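PDB 3BJ6: transcriptional regulator, MarR family from Silicibacter pomeroyi DSS-3, which probably binds DNA as a dimeric winged helix-turn-helix transcription factor of the MarR family. Local coordinates for residues Gln76-Gln79 against Leu83-Arg86; Gly41-Leu46 against Ala113-Lys118. One frame throughout, in Å; residues are numbered along the deposited sequence.

Contact 1 of 2, residues Gln76-Gln79 against Leu83-Arg86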
# COMPACT_ATOMS: atom_id res chain seq x y z
N GLN A 76 -20.76 11.20 -9.49
CA GLN A 76 -22.13 11.59 -9.10
C GLN A 76 -22.17 12.32 -7.75
O GLN A 76 -22.86 13.29 -7.61
CB GLN A 76 -23.04 10.36 -9.11
CG GLN A 76 -23.23 9.83 -10.57
CD GLN A 76 -24.03 8.55 -10.61
OE1 GLN A 76 -25.26 8.58 -10.63
NE2 GLN A 76 -23.35 7.41 -10.62
N GLU A 77 -21.41 11.83 -6.79
CA GLU A 77 -21.36 12.47 -5.48
C GLU A 77 -20.85 13.90 -5.58
O GLU A 77 -21.44 14.82 -5.00
CB GLU A 77 -20.48 11.64 -4.55
CG GLU A 77 -21.02 10.26 -4.19
CD GLU A 77 -20.01 9.41 -3.40
OE1 GLU A 77 -18.86 9.85 -3.16
OE2 GLU A 77 -20.36 8.25 -3.03
N VAL A 78 -19.75 14.10 -6.30
CA VAL A 78 -19.18 15.47 -6.38
C VAL A 78 -20.03 16.40 -7.25
O VAL A 78 -20.09 17.60 -7.01
CB VAL A 78 -17.67 15.51 -6.75
CG1 VAL A 78 -16.84 14.79 -5.64
CG2 VAL A 78 -17.38 14.87 -8.11
N GLN A 79 -20.72 15.84 -8.24
CA GLN A 79 -21.57 16.67 -9.07
C GLN A 79 -22.81 17.10 -8.30
O GLN A 79 -23.20 18.26 -8.35
CB GLN A 79 -21.96 15.91 -10.33
CG GLN A 79 -22.67 16.79 -11.34
CD GLN A 79 -22.98 16.02 -12.62
OE1 GLN A 79 -23.09 16.60 -13.68
NE2 GLN A 79 -23.16 14.68 -12.50
N LEU A 83 -19.55 20.39 -7.03
CA LEU A 83 -18.09 20.56 -7.07
C LEU A 83 -17.47 20.34 -8.44
O LEU A 83 -16.33 20.75 -8.69
CB LEU A 83 -17.41 19.65 -6.02
CG LEU A 83 -17.98 19.73 -4.60
CD1 LEU A 83 -17.24 18.77 -3.64
CD2 LEU A 83 -17.88 21.19 -4.07
N ILE A 84 -18.21 19.66 -9.32
CA ILE A 84 -17.82 19.53 -10.72
C ILE A 84 -19.07 19.79 -11.56
O ILE A 84 -20.19 19.75 -11.07
CB ILE A 84 -17.22 18.12 -11.05
CG1 ILE A 84 -18.31 17.02 -11.06
CG2 ILE A 84 -16.04 17.79 -10.09
CD1 ILE A 84 -17.80 15.64 -11.65
N GLU A 85 -18.86 20.06 -12.85
CA GLU A 85 -19.94 20.21 -13.80
C GLU A 85 -19.57 19.44 -15.06
O GLU A 85 -18.38 19.15 -15.33
CB GLU A 85 -20.16 21.69 -14.11
CG GLU A 85 -19.00 22.29 -14.89
CD GLU A 85 -19.13 23.79 -15.10
OE1 GLU A 85 -18.88 24.25 -16.22
OE2 GLU A 85 -19.51 24.50 -14.15
N ARG A 86 -20.59 19.05 -15.82
CA ARG A 86 -20.40 18.33 -17.07
C ARG A 86 -20.67 19.33 -18.20
O ARG A 86 -21.65 20.07 -18.15
CB ARG A 86 -21.33 17.10 -17.16
CG ARG A 86 -21.23 16.31 -18.51
CD ARG A 86 -22.33 15.22 -18.67
NE ARG A 86 -23.70 15.77 -18.50
CZ ARG A 86 -24.37 16.44 -19.43
NH1 ARG A 86 -23.85 16.67 -20.63
NH2 ARG A 86 -25.57 16.90 -19.15
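V78 and Q79, near the end of helix 68-80, pack against L83 and I84 in a tight helix-to-strand connection within the winged helix-turn-helix domain. Helix 68-80 lies where MarR proteins carry their recognition helix, and strand 84-87 is the first strand of the wing. The turn is closed by one backbone hydrogen bond, from L83 N to V78 O at 2.8 Å, with an N-H...O angle of 162°. On the buried side the β-branched V78 sets CG2 against I84, 3.6 Å from CD1 of I84, and CG1 of I84 also lies against the backbone of Q79, 3.8 Å from CA of Q79. CG1 of I84 stands between its own backbone N and carbonyl carbon (chi1 72°), which brings the longer branch up to the helix. Both residues also meet helix 40-51, V78 on I45 and I84 on L46 and L49, so branched apolar side chains suit this three-way junction. Replacing I84 by an alanine would probably open a gap beside CG2 of V78 and weaken the hold of the wing strand on both helices. Q79 suits the more exposed border: its methylene carbons rest on I84 while its amide reaches onward. The extended chain, CG opposite the backbone N (chi1 -171°), carries OE1 of Q79 to 3.9 Å from CB of R86.

Contact 2 of 2, residues Gly41-Leu46 against Ala113-Lys118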
# COMPACT_ATOMS: atom_id res chain seq x y z
N GLY A 41 -12.18 9.40 -1.51
CA GLY A 41 -12.51 9.05 -2.90
C GLY A 41 -12.87 10.32 -3.68
O GLY A 41 -12.42 10.49 -4.80
N GLN A 42 -13.71 11.18 -3.09
CA GLN A 42 -14.05 12.45 -3.74
C GLN A 42 -12.83 13.35 -4.01
O GLN A 42 -12.71 13.92 -5.09
CB GLN A 42 -15.12 13.20 -2.93
CG GLN A 42 -16.47 12.43 -2.88
CD GLN A 42 -17.39 12.91 -1.74
OE1 GLN A 42 -17.06 13.84 -1.00
NE2 GLN A 42 -18.56 12.26 -1.60
N ARG A 43 -11.93 13.47 -3.02
CA ARG A 43 -10.65 14.15 -3.18
C ARG A 43 -9.89 13.61 -4.40
O ARG A 43 -9.34 14.38 -5.14
CB ARG A 43 -9.81 13.96 -1.92
CG ARG A 43 -8.38 14.52 -2.00
CD ARG A 43 -7.43 13.77 -1.05
NE ARG A 43 -6.05 14.25 -1.29
CZ ARG A 43 -5.29 13.92 -2.33
NH1 ARG A 43 -5.73 13.06 -3.25
NH2 ARG A 43 -4.08 14.45 -2.44
N ALA A 44 -9.81 12.29 -4.57
CA ALA A 44 -9.04 11.68 -5.68
C ALA A 44 -9.60 12.20 -7.02
O ALA A 44 -8.84 12.57 -7.92
CB ALA A 44 -9.14 10.13 -5.63
N ILE A 45 -10.93 12.24 -7.14
CA ILE A 45 -11.57 12.74 -8.38
C ILE A 45 -11.33 14.25 -8.57
O ILE A 45 -11.03 14.70 -9.68
CB ILE A 45 -13.08 12.36 -8.46
CG1 ILE A 45 -13.25 10.95 -9.09
CG2 ILE A 45 -13.90 13.35 -9.32
CD1 ILE A 45 -12.65 9.89 -8.25
N LEU A 46 -11.47 15.05 -7.49
CA LEU A 46 -11.18 16.49 -7.60
C LEU A 46 -9.74 16.72 -8.02
O LEU A 46 -9.43 17.61 -8.83
CB LEU A 46 -11.50 17.22 -6.27
CG LEU A 46 -12.95 17.07 -5.76
CD1 LEU A 46 -13.10 17.76 -4.38
CD2 LEU A 46 -13.95 17.68 -6.77
N ALA A 113 -3.08 22.31 0.08
CA ALA A 113 -2.25 23.22 0.87
C ALA A 113 -2.02 22.62 2.24
O ALA A 113 -0.91 22.66 2.76
CB ALA A 113 -2.90 24.60 0.99
N ASP A 114 -3.07 22.05 2.83
CA ASP A 114 -2.97 21.44 4.15
C ASP A 114 -2.05 20.20 4.13
O ASP A 114 -1.21 20.03 5.00
CB ASP A 114 -4.39 21.07 4.63
CG ASP A 114 -4.37 20.32 5.95
OD1 ASP A 114 -3.70 20.80 6.88
OD2 ASP A 114 -5.05 19.28 6.06
N GLU A 115 -2.24 19.33 3.15
CA GLU A 115 -1.41 18.12 2.98
C GLU A 115 0.06 18.46 2.81
O GLU A 115 0.91 17.79 3.37
CB GLU A 115 -1.88 17.31 1.77
CG GLU A 115 -3.25 16.71 2.03
CD GLU A 115 -3.84 15.99 0.83
OE1 GLU A 115 -3.35 16.15 -0.31
OE2 GLU A 115 -4.83 15.28 1.06
N MSE A 116 0.37 19.47 2.00
CA MSE A 116 1.76 19.84 1.78
C MSE A 116 2.40 20.50 2.99
O MSE A 116 3.59 20.29 3.26
CB MSE A 116 1.86 20.73 0.54
CG MSE A 116 1.42 19.97 -0.77
SE MSE A 116 2.44 18.33 -1.24
CE MSE A 116 1.34 17.11 -0.15
N ALA A 117 1.60 21.26 3.75
CA ALA A 117 2.12 21.85 4.98
C ALA A 117 2.44 20.73 5.98
O ALA A 117 3.46 20.80 6.69
CB ALA A 117 1.10 22.83 5.58
N LYS A 118 1.58 19.71 6.04
CA LYS A 118 1.87 18.54 6.90
C LYS A 118 3.09 17.74 6.39
O LYS A 118 3.93 17.31 7.17
CB LYS A 118 0.63 17.64 7.09
CG LYS A 118 -0.46 18.33 7.94
CD LYS A 118 -1.78 17.59 7.81
CE LYS A 118 -2.72 17.98 8.98
NZ LYS A 118 -2.79 19.47 9.21
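At one edge of the guanidinium group of R43 lies the carboxylate of E115, the two planes only 25° apart, while V29, T33, I108 and I111 also touch the arginine. This is a two-pronged, side-on salt bridge joining helix 40-51 of the winged helix-turn-helix fold to the long helix 102-123. NE of R43 donates to OE2 of E115 at 2.8 Å, somewhat tilted from the guanidinium plane. Each carboxylate oxygen is met on its syn side, so the paired bonds restrain rotation of both groups. With CA of R43 11.8 Å from CA of E115, long side chains must span the distance. R43 runs extended from CG to NE, its CG anti to the backbone N (chi1 175°), to meet an extended glutamate coming from the opposite direction. Arginine suits a buried place like this because its other nitrogens find partners too: NH1 pairs with E47, and NH2 also bonds to the hydroxyl of Y12 of the second subunit. R112 adds a second positive partner to OE1 of E115. That same oxygen accepts the straighter bond of the pair, from NH2 of R43 at 2.8 Å and 171°, almost exactly in the guanidinium plane.

Helix 40-51 ties the two contacts together, although their centres are about 17 Å apart. Along the chain both segments of contact 1 fall between the two of contact 2: 41-46 comes first, then 76-79 and 83-86, and finally 113-118. One side of helix 40-51 carries Q42, I45 and L46 towards contact 1, where NE2 of Q42 is probably hydrogen-bonded to OE1 of E77 at 2.9 Å; R43 instead turns to helix 102-123. Contact 1 thus belongs to the probable DNA-binding end, whereas contact 2 lies nearer the chain's centre and reaches the second subunit, so a single helix connects the wing with the dimer side of the molecule.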